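Local coordinates for glyoxalase family protein (Listeria monocytogenes, PDB 2P7O) that catalyses the hydration of the antibiotic fosfomycin, a manganese-dependent reaction that makes the bacterium resistant to the drug, at the interface of chains A and B. Sequence-based numbering; all coordinates share one arbitrary frame. Chains: chain A/B, Glyoxalase family protein.

The interface of chains A and B. Residues chain A 9-11, 63, 115; chain B 66-68.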
loop_
_atom_site.group_PDB
_atom_site.type_symbol
_atom_site.label_atom_id
_atom_site.label_comp_id
_atom_site.label_asym_id
_atom_site.label_seq_id
_atom_site.Cartn_x
_atom_site.Cartn_y
_atom_site.Cartn_z
ATOM N N THR A 9 -4.928 -2.838 -3.674
ATOM C CA THR A 9 -4.982 -3.635 -4.898
ATOM C C THR A 9 -3.591 -3.603 -5.533
ATOM O O THR A 9 -3.032 -2.523 -5.790
ATOM C CB THR A 9 -6.065 -3.048 -5.835
ATOM O OG1 THR A 9 -7.343 -3.382 -5.240
ATOM C CG2 THR A 9 -5.959 -3.596 -7.254
ATOM N N LEU A 10 -3.041 -4.803 -5.756
ATOM C CA LEU A 10 -1.749 -4.915 -6.429
ATOM C C LEU A 10 -1.945 -5.505 -7.816
ATOM O O LEU A 10 -2.722 -6.484 -7.892
ATOM C CB LEU A 10 -0.761 -5.777 -5.610
ATOM C CG LEU A 10 -0.458 -5.058 -4.269
ATOM C CD1 LEU A 10 0.581 -5.806 -3.445
ATOM C CD2 LEU A 10 0.001 -3.609 -4.427
ATOM N N ILE A 11 -1.237 -4.976 -8.818
ATOM C CA ILE A 11 -1.334 -5.536 -10.193
ATOM C C ILE A 11 -0.116 -6.444 -10.438
ATOM O O ILE A 11 1.022 -6.145 -10.031
ATOM C CB ILE A 11 -1.313 -4.443 -11.281
ATOM C CG1 ILE A 11 -2.365 -3.348 -11.036
ATOM C CG2 ILE A 11 -1.506 -5.102 -12.645
ATOM C CD1 ILE A 11 -3.778 -3.910 -11.170
ATOM N N GLN A 63 6.897 -3.374 -13.561
ATOM C CA GLN A 63 7.005 -1.985 -13.147
ATOM C C GLN A 63 8.332 -1.730 -12.458
ATOM O O GLN A 63 8.773 -2.607 -11.698
ATOM C CB GLN A 63 5.857 -1.622 -12.175
ATOM C CG GLN A 63 6.107 -2.136 -10.768
ATOM C CD GLN A 63 5.238 -1.535 -9.700
ATOM O OE1 GLN A 63 4.399 -0.677 -9.951
ATOM N NE2 GLN A 63 5.449 -1.914 -8.434
ATOM N N HIS A 115 7.144 -5.380 -6.430
ATOM C CA HIS A 115 6.621 -4.704 -5.240
ATOM C C HIS A 115 7.530 -5.011 -4.032
ATOM O O HIS A 115 7.740 -6.189 -3.664
ATOM C CB HIS A 115 5.251 -5.331 -4.905
ATOM C CG HIS A 115 4.178 -5.164 -5.924
ATOM N ND1 HIS A 115 3.634 -6.180 -6.688
ATOM C CD2 HIS A 115 3.445 -4.052 -6.232
ATOM C CE1 HIS A 115 2.694 -5.666 -7.494
ATOM N NE2 HIS A 115 2.553 -4.375 -7.219
ATOM N N THR B 66 0.552 3.496 -12.409
ATOM C CA THR B 66 0.004 2.154 -12.546
ATOM C C THR B 66 -1.370 2.111 -11.879
ATOM O O THR B 66 -1.783 3.075 -11.230
ATOM C CB THR B 66 0.846 1.027 -11.927
ATOM O OG1 THR B 66 0.884 1.194 -10.499
ATOM C CG2 THR B 66 2.276 1.019 -12.433
ATOM N N TYR B 67 -1.994 0.940 -11.953
ATOM C CA TYR B 67 -3.283 0.679 -11.318
ATOM C C TYR B 67 -3.091 0.082 -9.924
ATOM O O TYR B 67 -4.137 -0.097 -9.245
ATOM C CB TYR B 67 -4.154 -0.249 -12.165
ATOM C CG TYR B 67 -4.985 0.386 -13.246
ATOM C CD1 TYR B 67 -5.764 -0.406 -14.089
ATOM C CD2 TYR B 67 -5.015 1.764 -13.394
ATOM C CE1 TYR B 67 -6.545 0.142 -15.094
ATOM C CE2 TYR B 67 -5.802 2.331 -14.384
ATOM C CZ TYR B 67 -6.558 1.520 -15.224
ATOM O OH TYR B 67 -7.326 2.172 -16.172
ATOM N N ASN B 68 -1.878 -0.096 -9.416
ATOM C CA ASN B 68 -1.727 -0.394 -7.957
ATOM C C ASN B 68 -2.343 0.768 -7.165
ATOM O O ASN B 68 -2.186 1.930 -7.559
ATOM C CB ASN B 68 -0.252 -0.512 -7.565
ATOM C CG ASN B 68 0.475 -1.659 -8.214
ATOM O OD1 ASN B 68 0.263 -2.829 -7.916
ATOM N ND2 ASN B 68 1.442 -1.429 -9.100
HETATM O O HOH W 1 2.359 -4.020 -10.659
#
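One asparagine side chain carries this part of the two-fold interface of the deposited dimer of FosX (glyoxalase/bleomycin resistance superfamily), probably the biological pairing. B:Asn68, in the loop just before strand 69-73, pushes its amide against strand 4-12 of chain A. Its CG stands anti to its own carbonyl carbon (chi1 -64°), and the amide tip meets the imidazole of A:His115 tip to tip, ring and amide planes almost perpendicular.

The packed part centres on the amide oxygen OD1, gripped by two donors. The strand N-H of A:Ile11 reaches OD1 of B:Asn68 at 2.8 Å in a nearly straight bond (166° at H). The ring nitrogen NE2 of A:His115 also donates to OD1 of B:Asn68 at 2.8 Å, with the oxygen close to the ring plane. The donors come from opposite amide faces, each more than 40° out of plane, so neither sits on a lone pair. As a donor, NE2 would carry a hydrogen. CD1 of A:Leu10 lies over the centre of one imidazole face and may help to set the ring's tilt. Alongside, CG1 of A:Ile11 packs on CB of B:Tyr67 at 3.8 Å.

Looser contacts surround the amide nitrogen. ND2 of B:Asn68 donates to the hydroxyl OG1 of B:Thr66 at 3.0 Å. The backbone N of B:Asn68 donates to the same OG1; together they probably help to hold the amide's rotation, with OD1 turned to chain A. A:Gln63, poorly ordered, brings its own amide tip to tip with B:Asn68 but forms no hydrogen bond to it. On this side water 1 bridges the chains, its O 3.2 Å from ND2 of B:Asn68. The same water O lies 2.6 Å from the backbone O of A:Ile11.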